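Local coordinates for protein alpha-1,3-glucanase (PDB 7C7D) that probably hydrolyses the internal alpha-1,3-glucosidic bonds of alpha-1,3-glucan as the thermostable catalytic unit of a GH87 glycosidase, at residues Tyr145-Thr150 with His159-Asn164; Ser274-Gln279 with Asp306-Gly311; Thr298-Ser303 with Asp349-Gly354. All coordinates share one frame; numbering follows the deposited sequence.

Contact 1 of 3, residues Tyr145-Thr150 with His159-Asn164; sequences YSYVDT and HHFYDN
Val148 and His159 form a single antiparallel hydrogen-bonded bridge between two pieces of one loop. The loop joins strands 133-142 and 163-169 of the beta-sandwich-like N-terminal domain. Val148 N donates to His159 O at 2.8 Å, almost straight, and His159 N donates back to Val148 O. Tyr147 N adds a third backbone bond, to His160 O.

The His159 imidazole sets one face against Val148 O, which lies offset toward the rim. The ring's CG sits between the backbone N and the carbonyl carbon (chi1 55°). Thr150 crosses this ring at about a right angle, with OG1 3.2 Å from His159 CE1. That hydroxyl is buried and has no polar partner in the model. His159 ND1 is bonded instead to Lys157 O.

Val148 CG2 packs on His160 CB at 3.7 Å, the two side chains side by side. The edge of the His160 ring meets Tyr145 O, and a water links that oxygen to His160 NE2. His160 ND1 is hydrogen-bonded to Asn402 OD1. The Tyr147 and Phe161 rings meet obliquely, their planes 49° apart, and Tyr147 OH is hydrogen-bonded to Val118 O. Ser146 OG stands anti to its carbonyl carbon and donates to Tyr162 O at 3.0 Å, reaching that oxygen from above the carbonyl plane.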
ATOM      1  N   TYR A 145      -2.120   9.469 -15.344  1.00 13.50           N
ATOM      2  CA  TYR A 145      -2.590   8.994 -14.048  1.00 13.84           C
ATOM      3  C   TYR A 145      -1.793   9.566 -12.891  1.00 13.47           C
ATOM      4  O   TYR A 145      -2.008   9.159 -11.742  1.00 16.41           O
ATOM      5  CB  TYR A 145      -2.577   7.463 -14.007  1.00 14.53           C
ATOM      6  CG  TYR A 145      -3.236   6.865 -15.216  1.00 14.09           C
ATOM      7  CD1 TYR A 145      -4.618   6.844 -15.332  1.00 14.36           C
ATOM      8  CD2 TYR A 145      -2.483   6.340 -16.255  1.00 15.24           C
ATOM      9  CE1 TYR A 145      -5.231   6.310 -16.448  1.00 15.54           C
ATOM     10  CE2 TYR A 145      -3.083   5.802 -17.375  1.00 16.04           C
ATOM     11  CZ  TYR A 145      -4.457   5.792 -17.469  1.00 15.87           C
ATOM     12  OH  TYR A 145      -5.051   5.252 -18.585  1.00 18.57           O
ATOM     13  N   SER A 146      -0.884  10.496 -13.169  1.00 12.97           N
ATOM     14  CA  SER A 146       0.074  11.018 -12.211  1.00 12.41           C
ATOM     15  C   SER A 146      -0.154  12.510 -12.000  1.00 13.39           C
ATOM     16  O   SER A 146      -0.939  13.147 -12.707  1.00 15.05           O
ATOM     17  CB  SER A 146       1.504  10.767 -12.709  1.00 13.11           C
ATOM     18  OG  SER A 146       1.759   9.376 -12.853  1.00 13.57           O
ATOM     19  N   TYR A 147       0.553  13.065 -11.008  1.00 13.49           N
ATOM     20  CA  TYR A 147       0.520  14.491 -10.680  1.00 13.57           C
ATOM     21  C   TYR A 147      -0.839  14.892 -10.122  1.00 14.40           C
ATOM     22  O   TYR A 147      -1.660  15.528 -10.801  1.00 17.90           O
ATOM     23  CB  TYR A 147       0.951  15.365 -11.866  1.00 14.98           C
ATOM     24  CG  TYR A 147       2.323  14.997 -12.380  1.00 14.61           C
ATOM     25  CD1 TYR A 147       3.468  15.534 -11.807  1.00 15.85           C
ATOM     26  CD2 TYR A 147       2.474  14.093 -13.419  1.00 14.94           C
ATOM     27  CE1 TYR A 147       4.733  15.185 -12.267  1.00 16.45           C
ATOM     28  CE2 TYR A 147       3.728  13.734 -13.881  1.00 14.93           C
ATOM     29  CZ  TYR A 147       4.850  14.291 -13.310  1.00 14.82           C
ATOM     30  OH  TYR A 147       6.098  13.940 -13.758  1.00 17.37           O
ATOM     31  N   VAL A 148      -1.069  14.508  -8.873  1.00 13.99           N
ATOM     32  CA  VAL A 148      -2.352  14.631  -8.199  1.00 14.97           C
ATOM     33  C   VAL A 148      -2.221  15.687  -7.114  1.00 15.74           C
ATOM     34  O   VAL A 148      -1.295  15.636  -6.295  1.00 16.93           O
ATOM     35  CB  VAL A 148      -2.771  13.278  -7.596  1.00 15.42           C
ATOM     36  CG1 VAL A 148      -4.022  13.422  -6.749  1.00 17.95           C
ATOM     37  CG2 VAL A 148      -2.964  12.242  -8.695  1.00 17.04           C
ATOM     38  N   ASP A 149      -3.155  16.632  -7.102  1.00 17.53           N
ATOM     39  CA  ASP A 149      -3.256  17.630  -6.052  1.00 21.85           C
ATOM     40  C   ASP A 149      -4.398  17.266  -5.113  1.00 21.77           C
ATOM     41  O   ASP A 149      -5.469  16.831  -5.555  1.00 22.78           O
ATOM     42  CB  ASP A 149      -3.549  19.005  -6.652  1.00 28.49           C
ATOM     43  CG  ASP A 149      -2.317  19.670  -7.215  1.00 35.72           C
ATOM     44  OD1 ASP A 149      -1.202  19.311  -6.790  1.00 37.17           O
ATOM     45  OD2 ASP A 149      -2.469  20.559  -8.079  1.00 39.47           O
ATOM     46  N   THR A 150      -4.162  17.443  -3.813  1.00 20.75           N
ATOM     47  CA  THR A 150      -5.195  17.298  -2.787  1.00 21.68           C
ATOM     48  C   THR A 150      -5.079  18.491  -1.833  1.00 24.07           C
ATOM     49  O   THR A 150      -4.633  18.355  -0.693  1.00 23.66           O
ATOM     50  CB  THR A 150      -5.071  15.962  -2.042  1.00 20.81           C
ATOM     51  OG1 THR A 150      -3.786  15.876  -1.413  1.00 19.66           O
ATOM     52  CG2 THR A 150      -5.247  14.778  -2.993  1.00 21.56           C
ATOM     53  N   HIS A 159       1.600  15.298  -5.703  1.00 13.60           N
ATOM     54  CA  HIS A 159       2.174  13.994  -5.415  1.00 12.62           C
ATOM     55  C   HIS A 159       1.774  13.023  -6.519  1.00 11.69           C
ATOM     56  O   HIS A 159       1.198  13.413  -7.538  1.00 12.29           O
ATOM     57  CB  HIS A 159       1.785  13.520  -4.004  1.00 12.45           C
ATOM     58  CG  HIS A 159       0.309  13.500  -3.750  1.00 12.74           C
ATOM     59  ND1 HIS A 159      -0.394  14.616  -3.349  1.00 14.14           N
ATOM     60  CD2 HIS A 159      -0.596  12.494  -3.830  1.00 12.69           C
ATOM     61  CE1 HIS A 159      -1.667  14.298  -3.192  1.00 14.17           C
ATOM     62  NE2 HIS A 159      -1.818  13.016  -3.474  1.00 13.07           N
ATOM     63  N   HIS A 160       2.100  11.746  -6.319  1.00 11.48           N
ATOM     64  CA  HIS A 160       1.696  10.690  -7.247  1.00 11.88           C
ATOM     65  C   HIS A 160       2.394  10.856  -8.602  1.00 11.59           C
ATOM     66  O   HIS A 160       1.756  10.844  -9.655  1.00 12.53           O
ATOM     67  CB  HIS A 160       0.168  10.666  -7.395  1.00 11.95           C
ATOM     68  CG  HIS A 160      -0.416   9.320  -7.670  1.00 11.35           C
ATOM     69  ND1 HIS A 160      -0.492   8.321  -6.720  1.00 11.68           N
ATOM     70  CD2 HIS A 160      -1.006   8.826  -8.784  1.00 12.20           C
ATOM     71  CE1 HIS A 160      -1.084   7.264  -7.247  1.00 11.78           C
ATOM     72  NE2 HIS A 160      -1.410   7.545  -8.497  1.00 12.16           N
ATOM     73  N   PHE A 161       3.720  11.028  -8.566  1.00 12.00           N
ATOM     74  CA  PHE A 161       4.479  11.311  -9.781  1.00 12.39           C
ATOM     75  C   PHE A 161       4.692  10.080 -10.645  1.00 11.99           C
ATOM     76  O   PHE A 161       4.914  10.212 -11.856  1.00 12.95           O
ATOM     77  CB  PHE A 161       5.854  11.870  -9.425  1.00 13.48           C
ATOM     78  CG  PHE A 161       5.809  13.023  -8.470  1.00 13.28           C
ATOM     79  CD1 PHE A 161       4.973  14.104  -8.704  1.00 15.51           C
ATOM     80  CD2 PHE A 161       6.602  13.028  -7.335  1.00 14.89           C
ATOM     81  CE1 PHE A 161       4.937  15.166  -7.820  1.00 17.30           C
ATOM     82  CE2 PHE A 161       6.560  14.077  -6.449  1.00 16.52           C
ATOM     83  CZ  PHE A 161       5.729  15.153  -6.693  1.00 17.75           C
ATOM     84  N   TYR A 162       4.677   8.895 -10.047  1.00 11.84           N
ATOM     85  CA  TYR A 162       5.010   7.666 -10.744  1.00 12.06           C
ATOM     86  C   TYR A 162       3.743   6.937 -11.168  1.00 11.90           C
ATOM     87  O   TYR A 162       2.621   7.331 -10.841  1.00 12.60           O
ATOM     88  CB  TYR A 162       5.909   6.768  -9.864  1.00 12.91           C
ATOM     89  CG  TYR A 162       7.281   7.370  -9.614  1.00 12.28           C
ATOM     90  CD1 TYR A 162       7.475   8.303  -8.604  1.00 12.58           C
ATOM     91  CD2 TYR A 162       8.375   7.024 -10.412  1.00 12.14           C
ATOM     92  CE1 TYR A 162       8.715   8.877  -8.386  1.00 12.97           C
ATOM     93  CE2 TYR A 162       9.619   7.600 -10.217  1.00 12.82           C
ATOM     94  CZ  TYR A 162       9.780   8.525  -9.198  1.00 12.46           C
ATOM     95  OH  TYR A 162      11.013   9.099  -9.001  1.00 13.79           O
ATOM     96  N   ASP A 163       3.949   5.853 -11.904  1.00 11.66           N
ATOM     97  CA  ASP A 163       2.901   5.028 -12.476  1.00 12.39           C
ATOM     98  C   ASP A 163       3.558   3.692 -12.783  1.00 11.64           C
ATOM     99  O   ASP A 163       4.785   3.593 -12.828  1.00 12.72           O
ATOM    100  CB  ASP A 163       2.388   5.684 -13.765  1.00 13.10           C
ATOM    101  CG  ASP A 163       1.197   4.986 -14.342  1.00 14.64           C
ATOM    102  OD1 ASP A 163       0.270   4.688 -13.568  1.00 16.01           O
ATOM    103  OD2 ASP A 163       1.189   4.759 -15.579  1.00 14.99           O
ATOM    104  N   ASN A 164       2.738   2.667 -12.998  1.00 12.10           N
ATOM    105  CA  ASN A 164       3.235   1.334 -13.311  1.00 12.29           C
ATOM    106  C   ASN A 164       2.706   0.903 -14.667  1.00 13.06           C
ATOM    107  O   ASN A 164       1.505   1.012 -14.945  1.00 13.41           O
ATOM    108  CB  ASN A 164       2.852   0.325 -12.231  1.00 12.72           C
ATOM    109  CG  ASN A 164       3.678   0.499 -10.971  1.00 13.80           C
ATOM    110  OD1 ASN A 164       4.681  -0.184 -10.777  1.00 14.36           O
ATOM    111  ND2 ASN A 164       3.277   1.441 -10.120  1.00 15.10           N
TER
HETATM  112  O   HOH W   1      -2.910   6.559 -10.503  1.00 14.72           O

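Contact 2 of 3, residues Ser274-Gln279 with Asp306-Gly311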
ATOM      1  N   SER A 274     -13.950   2.251 -13.713  1.00 13.35           N
ATOM      2  CA  SER A 274     -13.643   3.119 -12.590  1.00 13.49           C
ATOM      3  C   SER A 274     -14.722   3.070 -11.516  1.00 12.69           C
ATOM      4  O   SER A 274     -14.727   3.914 -10.617  1.00 13.86           O
ATOM      5  CB  SER A 274     -13.421   4.555 -13.078  1.00 13.92           C
ATOM      6  OG  SER A 274     -12.335   4.617 -13.989  1.00 13.99           O
ATOM      7  N   HIS A 275     -15.636   2.100 -11.587  1.00 12.44           N
ATOM      8  CA  HIS A 275     -16.763   2.008 -10.663  1.00 12.73           C
ATOM      9  C   HIS A 275     -17.337   0.605 -10.791  1.00 13.02           C
ATOM     10  O   HIS A 275     -18.444   0.422 -11.302  1.00 14.05           O
ATOM     11  CB  HIS A 275     -17.810   3.064 -11.041  1.00 13.07           C
ATOM     12  CG  HIS A 275     -18.910   3.236 -10.041  1.00 12.43           C
ATOM     13  ND1 HIS A 275     -20.158   3.695 -10.396  1.00 12.85           N
ATOM     14  CD2 HIS A 275     -18.947   3.042  -8.701  1.00 12.52           C
ATOM     15  CE1 HIS A 275     -20.921   3.770  -9.321  1.00 13.65           C
ATOM     16  NE2 HIS A 275     -20.210   3.381  -8.277  1.00 13.83           N
ATOM     17  N   PHE A 276     -16.577  -0.401 -10.360  1.00 12.70           N
ATOM     18  CA  PHE A 276     -16.861  -1.772 -10.771  1.00 12.86           C
ATOM     19  C   PHE A 276     -17.995  -2.404  -9.966  1.00 12.71           C
ATOM     20  O   PHE A 276     -19.027  -2.783 -10.529  1.00 13.99           O
ATOM     21  CB  PHE A 276     -15.581  -2.612 -10.724  1.00 12.98           C
ATOM     22  CG  PHE A 276     -15.774  -4.034 -11.156  1.00 13.27           C
ATOM     23  CD1 PHE A 276     -16.178  -4.336 -12.448  1.00 14.81           C
ATOM     24  CD2 PHE A 276     -15.567  -5.068 -10.266  1.00 14.42           C
ATOM     25  CE1 PHE A 276     -16.353  -5.649 -12.844  1.00 14.94           C
ATOM     26  CE2 PHE A 276     -15.743  -6.383 -10.652  1.00 14.96           C
ATOM     27  CZ  PHE A 276     -16.137  -6.677 -11.943  1.00 15.67           C
ATOM     28  N   ILE A 277     -17.820  -2.544  -8.650  1.00 12.90           N
ATOM     29  CA  ILE A 277     -18.866  -3.042  -7.763  1.00 12.43           C
ATOM     30  C   ILE A 277     -19.171  -1.961  -6.741  1.00 12.61           C
ATOM     31  O   ILE A 277     -18.254  -1.426  -6.110  1.00 12.43           O
ATOM     32  CB  ILE A 277     -18.457  -4.360  -7.077  1.00 13.43           C
ATOM     33  CG1 ILE A 277     -18.436  -5.500  -8.098  1.00 14.75           C
ATOM     34  CG2 ILE A 277     -19.396  -4.688  -5.917  1.00 15.41           C
ATOM     35  CD1 ILE A 277     -17.748  -6.767  -7.586  1.00 16.01           C
ATOM     36  N   ASP A 278     -20.455  -1.638  -6.581  1.00 12.51           N
ATOM     37  CA  ASP A 278     -20.873  -0.618  -5.622  1.00 12.75           C
ATOM     38  C   ASP A 278     -22.217  -1.055  -5.057  1.00 12.76           C
ATOM     39  O   ASP A 278     -23.242  -0.988  -5.749  1.00 13.99           O
ATOM     40  CB  ASP A 278     -20.962   0.744  -6.312  1.00 13.82           C
ATOM     41  CG  ASP A 278     -21.174   1.899  -5.346  1.00 13.79           C
ATOM     42  OD1 ASP A 278     -21.397   1.659  -4.141  1.00 14.52           O
ATOM     43  OD2 ASP A 278     -21.114   3.062  -5.804  1.00 15.36           O
ATOM     44  N   GLN A 279     -22.221  -1.525  -3.813  1.00 12.32           N
ATOM     45  CA  GLN A 279     -23.441  -2.037  -3.212  1.00 13.10           C
ATOM     46  C   GLN A 279     -23.298  -1.964  -1.703  1.00 13.17           C
ATOM     47  O   GLN A 279     -22.228  -2.246  -1.163  1.00 13.62           O
ATOM     48  CB  GLN A 279     -23.704  -3.482  -3.655  1.00 14.04           C
ATOM     49  CG  GLN A 279     -22.535  -4.426  -3.406  1.00 14.77           C
ATOM     50  CD  GLN A 279     -22.731  -5.780  -4.052  1.00 14.56           C
ATOM     51  OE1 GLN A 279     -23.439  -5.917  -5.044  1.00 16.77           O
ATOM     52  NE2 GLN A 279     -22.111  -6.799  -3.479  1.00 14.30           N
ATOM     53  N   ASP A 306     -15.150   6.104  -6.930  1.00 12.65           N
ATOM     54  CA  ASP A 306     -14.407   5.741  -8.140  1.00 12.49           C
ATOM     55  C   ASP A 306     -13.477   4.559  -7.876  1.00 12.31           C
ATOM     56  O   ASP A 306     -12.270   4.621  -8.103  1.00 12.79           O
ATOM     57  CB  ASP A 306     -13.593   6.926  -8.645  1.00 14.61           C
ATOM     58  CG  ASP A 306     -14.418   8.165  -8.852  1.00 16.02           C
ATOM     59  OD1 ASP A 306     -15.599   8.045  -9.249  1.00 17.94           O
ATOM     60  OD2 ASP A 306     -13.868   9.268  -8.629  1.00 18.29           O
ATOM     61  N   ASN A 307     -14.077   3.463  -7.431  1.00 11.64           N
ATOM     62  CA  ASN A 307     -13.355   2.394  -6.759  1.00 11.50           C
ATOM     63  C   ASN A 307     -13.568   1.062  -7.470  1.00 11.71           C
ATOM     64  O   ASN A 307     -14.484   0.903  -8.277  1.00 13.11           O
ATOM     65  CB  ASN A 307     -13.845   2.297  -5.312  1.00 11.64           C
ATOM     66  CG  ASN A 307     -13.657   3.604  -4.561  1.00 11.36           C
ATOM     67  OD1 ASN A 307     -12.760   4.375  -4.883  1.00 12.08           O
ATOM     68  ND2 ASN A 307     -14.486   3.853  -3.553  1.00 12.79           N
ATOM     69  N   PHE A 308     -12.700   0.091  -7.165  1.00 11.39           N
ATOM     70  CA  PHE A 308     -12.920  -1.274  -7.643  1.00 11.39           C
ATOM     71  C   PHE A 308     -14.068  -1.934  -6.879  1.00 11.22           C
ATOM     72  O   PHE A 308     -15.046  -2.386  -7.483  1.00 12.40           O
ATOM     73  CB  PHE A 308     -11.596  -2.056  -7.594  1.00 11.86           C
ATOM     74  CG  PHE A 308     -11.732  -3.554  -7.415  1.00 12.80           C
ATOM     75  CD1 PHE A 308     -12.420  -4.346  -8.332  1.00 13.31           C
ATOM     76  CD2 PHE A 308     -11.130  -4.180  -6.332  1.00 12.39           C
ATOM     77  CE1 PHE A 308     -12.516  -5.729  -8.160  1.00 13.83           C
ATOM     78  CE2 PHE A 308     -11.215  -5.555  -6.158  1.00 12.98           C
ATOM     79  CZ  PHE A 308     -11.902  -6.335  -7.064  1.00 13.03           C
ATOM     80  N   VAL A 309     -14.000  -1.953  -5.548  1.00 11.63           N
ATOM     81  CA  VAL A 309     -15.110  -2.406  -4.715  1.00 11.65           C
ATOM     82  C   VAL A 309     -15.487  -1.280  -3.767  1.00 11.57           C
ATOM     83  O   VAL A 309     -14.620  -0.699  -3.105  1.00 12.05           O
ATOM     84  CB  VAL A 309     -14.766  -3.680  -3.921  1.00 12.18           C
ATOM     85  CG1 VAL A 309     -15.871  -3.996  -2.922  1.00 14.37           C
ATOM     86  CG2 VAL A 309     -14.554  -4.839  -4.877  1.00 13.43           C
ATOM     87  N   ASN A 310     -16.780  -0.968  -3.715  1.00 11.62           N
ATOM     88  CA  ASN A 310     -17.313   0.058  -2.830  1.00 11.99           C
ATOM     89  C   ASN A 310     -18.478  -0.552  -2.074  1.00 12.13           C
ATOM     90  O   ASN A 310     -19.522  -0.832  -2.667  1.00 14.03           O
ATOM     91  CB  ASN A 310     -17.778   1.259  -3.647  1.00 12.72           C
ATOM     92  CG  ASN A 310     -17.990   2.484  -2.802  1.00 12.93           C
ATOM     93  OD1 ASN A 310     -17.029   3.126  -2.388  1.00 14.44           O
ATOM     94  ND2 ASN A 310     -19.249   2.833  -2.558  1.00 13.96           N
ATOM     95  N   GLY A 311     -18.306  -0.753  -0.771  1.00 11.93           N
ATOM     96  CA  GLY A 311     -19.383  -1.250   0.059  1.00 12.48           C
ATOM     97  C   GLY A 311     -19.161  -2.654   0.586  1.00 12.24           C
ATOM     98  O   GLY A 311     -18.130  -2.958   1.201  1.00 13.72           O
TER
HETATM   99  O   HOH W   2     -15.745   6.839 -11.590  1.00 32.94           O
HETATM  100  O   HOH W   3     -16.977   0.976  -6.896  1.00 14.74           O
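Asp278 and Asn310 face each other as a parallel bridge pair and are bonded directly by their side chains. Both CG atoms stand anti to the backbone N (chi1 -171° and -165°), and the side chains lie side by side. Asn310 ND2 donates to Asp278 OD1 at 2.9 Å, reaching it from above the carboxylate plane. The amide and carboxylate planes are 81° apart.

Each group has a second grip within its own segment. His275 NE2 donates to the anti lone pair of Asp278 OD2 at 2.7 Å, and Asn307 ND2 donates to Asn310 OD1. These bonds probably hold both flat groups against rotation.

Along the backbone, Ile277 N, Asn310 N and Gln279 N make the ladder bonds to Phe308 O, Ile277 O and Asn310 O. A water bridges Ile277 O and Asn307 O. Phe276 and Phe308 point the same way and meet rim to rim, CD2 to CD1 at 3.8 Å, both touching Val293. Val309 CG2 sits over the centre of the Phe308 ring. Gly311 has backbone angles that call for glycine, and a CB there would also clash with Gln279 O.

Such in-register pairing of successive coils is characteristic of the parallel beta-helix of pectate lyase-like proteins.

Contact 3 of 3, residues Thr298-Ser303 with Asp349-Gly354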
ATOM      1  N   THR A 298      -7.768   9.739 -12.483  1.00 14.68           N
ATOM      2  CA  THR A 298      -6.585  10.586 -12.520  1.00 17.06           C
ATOM      3  C   THR A 298      -6.580  11.619 -11.405  1.00 17.69           C
ATOM      4  O   THR A 298      -5.660  12.442 -11.336  1.00 19.81           O
ATOM      5  CB  THR A 298      -6.471  11.291 -13.878  1.00 20.27           C
ATOM      6  OG1 THR A 298      -7.507  12.269 -13.977  1.00 22.45           O
ATOM      7  CG2 THR A 298      -6.626  10.295 -15.022  1.00 21.49           C
ATOM      8  N   GLU A 299      -7.573  11.595 -10.526  1.00 16.33           N
ATOM      9  CA  GLU A 299      -7.684  12.585  -9.472  1.00 17.17           C
ATOM     10  C   GLU A 299      -8.305  11.908  -8.265  1.00 15.57           C
ATOM     11  O   GLU A 299      -8.746  10.761  -8.332  1.00 15.05           O
ATOM     12  CB  GLU A 299      -8.546  13.761  -9.920  1.00 22.67           C
ATOM     13  CG  GLU A 299      -9.931  13.336 -10.326  1.00 29.33           C
ATOM     14  CD  GLU A 299     -10.590  14.321 -11.255  1.00 34.49           C
ATOM     15  OE1 GLU A 299     -10.283  15.530 -11.170  1.00 36.28           O
ATOM     16  OE2 GLU A 299     -11.410  13.877 -12.078  1.00 37.61           O
ATOM     17  N   ARG A 300      -8.352  12.638  -7.158  1.00 15.75           N
ATOM     18  CA  ARG A 300      -8.979  12.157  -5.936  1.00 15.88           C
ATOM     19  C   ARG A 300     -10.206  13.015  -5.660  1.00 16.04           C
ATOM     20  O   ARG A 300     -10.080  14.178  -5.258  1.00 17.80           O
ATOM     21  CB  ARG A 300      -7.997  12.194  -4.772  1.00 16.32           C
ATOM     22  CG  ARG A 300      -8.585  11.635  -3.508  1.00 17.29           C
ATOM     23  CD  ARG A 300      -7.590  11.707  -2.403  1.00 18.49           C
ATOM     24  NE  ARG A 300      -8.178  11.280  -1.148  1.00 19.34           N
ATOM     25  CZ  ARG A 300      -7.463  10.958  -0.080  1.00 20.13           C
ATOM     26  NH1 ARG A 300      -6.140  11.022  -0.129  1.00 19.69           N
ATOM     27  NH2 ARG A 300      -8.074  10.574   1.027  1.00 22.67           N
ATOM     28  N   VAL A 301     -11.383  12.447  -5.895  1.00 16.38           N
ATOM     29  CA  VAL A 301     -12.662  13.084  -5.604  1.00 18.28           C
ATOM     30  C   VAL A 301     -13.267  12.306  -4.441  1.00 17.70           C
ATOM     31  O   VAL A 301     -13.812  11.212  -4.624  1.00 17.27           O
ATOM     32  CB  VAL A 301     -13.593  13.088  -6.822  1.00 21.64           C
ATOM     33  CG1 VAL A 301     -14.877  13.857  -6.516  1.00 22.15           C
ATOM     34  CG2 VAL A 301     -12.888  13.687  -8.036  1.00 23.70           C
ATOM     35  N   ASP A 302     -13.167  12.863  -3.232  1.00 19.75           N
ATOM     36  CA  ASP A 302     -13.504  12.081  -2.048  1.00 23.11           C
ATOM     37  C   ASP A 302     -14.966  11.654  -2.043  1.00 22.11           C
ATOM     38  O   ASP A 302     -15.289  10.568  -1.548  1.00 23.55           O
ATOM     39  CB  ASP A 302     -13.126  12.841  -0.775  1.00 27.02           C
ATOM     40  CG  ASP A 302     -11.659  12.670  -0.417  1.00 30.92           C
ATOM     41  OD1 ASP A 302     -11.026  11.728  -0.943  1.00 31.27           O
ATOM     42  OD2 ASP A 302     -11.142  13.468   0.395  1.00 33.84           O
ATOM     43  N   SER A 303     -15.850  12.463  -2.628  1.00 20.97           N
ATOM     44  CA  SER A 303     -17.279  12.172  -2.639  1.00 22.74           C
ATOM     45  C   SER A 303     -17.701  11.214  -3.749  1.00 21.96           C
ATOM     46  O   SER A 303     -18.883  10.859  -3.816  1.00 23.99           O
ATOM     47  CB  SER A 303     -18.078  13.473  -2.761  1.00 25.67           C
ATOM     48  OG  SER A 303     -17.740  14.168  -3.953  1.00 27.38           O
ATOM     49  N   ASP A 349      -1.113   2.161  -8.035  1.00 11.05           N
ATOM     50  CA  ASP A 349      -1.474   3.442  -8.646  1.00 10.57           C
ATOM     51  C   ASP A 349      -2.935   3.806  -8.353  1.00 10.69           C
ATOM     52  O   ASP A 349      -3.790   3.855  -9.244  1.00 12.03           O
ATOM     53  CB  ASP A 349      -1.241   3.426 -10.166  1.00 12.21           C
ATOM     54  CG  ASP A 349       0.153   2.986 -10.562  1.00 12.74           C
ATOM     55  OD1 ASP A 349       1.138   3.379  -9.900  1.00 13.20           O
ATOM     56  OD2 ASP A 349       0.260   2.266 -11.578  1.00 14.45           O
ATOM     57  N   THR A 350      -3.210   4.061  -7.080  1.00 10.98           N
ATOM     58  CA  THR A 350      -4.531   4.508  -6.668  1.00 11.24           C
ATOM     59  C   THR A 350      -4.407   5.912  -6.098  1.00 10.94           C
ATOM     60  O   THR A 350      -3.412   6.238  -5.453  1.00 11.80           O
ATOM     61  CB  THR A 350      -5.176   3.544  -5.648  1.00 12.08           C
ATOM     62  OG1 THR A 350      -4.353   3.432  -4.479  1.00 12.28           O
ATOM     63  CG2 THR A 350      -5.358   2.148  -6.245  1.00 12.51           C
ATOM     64  N   THR A 351      -5.396   6.765  -6.360  1.00 11.13           N
ATOM     65  CA  THR A 351      -5.258   8.141  -5.893  1.00 11.60           C
ATOM     66  C   THR A 351      -5.604   8.314  -4.420  1.00 11.49           C
ATOM     67  O   THR A 351      -5.343   9.385  -3.862  1.00 12.77           O
ATOM     68  CB  THR A 351      -6.055   9.112  -6.762  1.00 12.32           C
ATOM     69  OG1 THR A 351      -7.439   8.753  -6.720  1.00 13.18           O
ATOM     70  CG2 THR A 351      -5.545   9.093  -8.195  1.00 14.17           C
ATOM     71  N   ALA A 352      -6.154   7.285  -3.777  1.00 11.39           N
ATOM     72  CA  ALA A 352      -6.352   7.286  -2.334  1.00 11.76           C
ATOM     73  C   ALA A 352      -5.923   5.925  -1.785  1.00 11.26           C
ATOM     74  O   ALA A 352      -4.976   5.323  -2.308  1.00 11.63           O
ATOM     75  CB  ALA A 352      -7.794   7.653  -1.966  1.00 13.14           C
ATOM     76  N   ASP A 353      -6.582   5.437  -0.734  1.00 12.00           N
ATOM     77  CA  ASP A 353      -6.135   4.226  -0.053  1.00 11.52           C
ATOM     78  C   ASP A 353      -6.169   3.012  -0.978  1.00 11.13           C
ATOM     79  O   ASP A 353      -6.984   2.914  -1.898  1.00 12.26           O
ATOM     80  CB  ASP A 353      -7.063   3.910   1.128  1.00 12.21           C
ATOM     81  CG  ASP A 353      -6.916   4.865   2.308  1.00 15.19           C
ATOM     82  OD1 ASP A 353      -6.294   5.935   2.194  1.00 18.94           O
ATOM     83  OD2 ASP A 353      -7.446   4.520   3.382  1.00 16.23           O
ATOM     84  N   GLY A 354      -5.316   2.033  -0.674  1.00 10.60           N
ATOM     85  CA  GLY A 354      -5.429   0.759  -1.363  1.00 10.87           C
ATOM     86  C   GLY A 354      -6.651  -0.022  -0.917  1.00 10.36           C
ATOM     87  O   GLY A 354      -7.463  -0.467  -1.739  1.00 11.37           O
TER
HETATM   88  O   HOH W   4      -3.971  11.428  -2.726  1.00 15.71           O
HETATM   89  O   HOH W   5      -7.998   8.258   3.159  1.00 26.73           O
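Arg300 sets one face of its guanidinium over the methyl of Ala352. Its CG is anti to the backbone N (chi1 -177°), and the chain runs extended from CG to NE. Ala352 CB sits over the centre of the guanidinium, 3.7 Å from NE. Further back along the arginine, CD approaches Thr351 O at 3.5 Å.

At the guanidinium edge, NE donates to the syn lone pair of Asp302 OD1 at 2.9 Å, a salt bridge within segment 298-303. A water also lies at this edge; it donates to Thr351 O and is held weakly by NH1. A second water donates to Asp353 OD1, and its bond from NH2 is weak. Asp376 OD2 is the salt-bridge partner of NH1. These partners probably fix the turn of the flat group.

Thr351 reaches the backbone next to Arg300. Its OG1 lies between the backbone N and the carbonyl carbon (chi1 60°) and donates to Glu299 O at 2.9 Å, from above the carbonyl plane.

An alanine in place of Arg300 would probably leave Asp302 and Asp376 without this positive partner and uncover the Ala352 methyl.

The two loops lead to strands 309-311 and 355-357, with strand 331-333 between them. Lys328 bonds to both loops, by NZ to Val301 O and by backbone to Ala352. A long inter-strand loop is thus laid over another coil's loop in the pectate lyase-like parallel beta-helix.

How the contacts relate
Contact 1 is the most buried of the three and belongs to the N-terminal domain; contacts 2 and 3 belong to the beta-helix. Contact 1 pairs loop backbones through a single bridge, with aromatic and histidine rings packed around it. Contact 2 is built on regular strands, a backbone ladder with an aspartate-asparagine pair on one face and apolar side chains on the other. Contact 3 has one direct bond, a methyl on a guanidinium face and water bridges. The charge partners of Arg300 lie in its own segment and at Asp376, and 298-303 is the more exposed segment. Val301 packs on Asp306 of contact 2. Contacts 1 and 3 meet where the domains adjoin: Asn164 N probably bonds to Asp349 OD2.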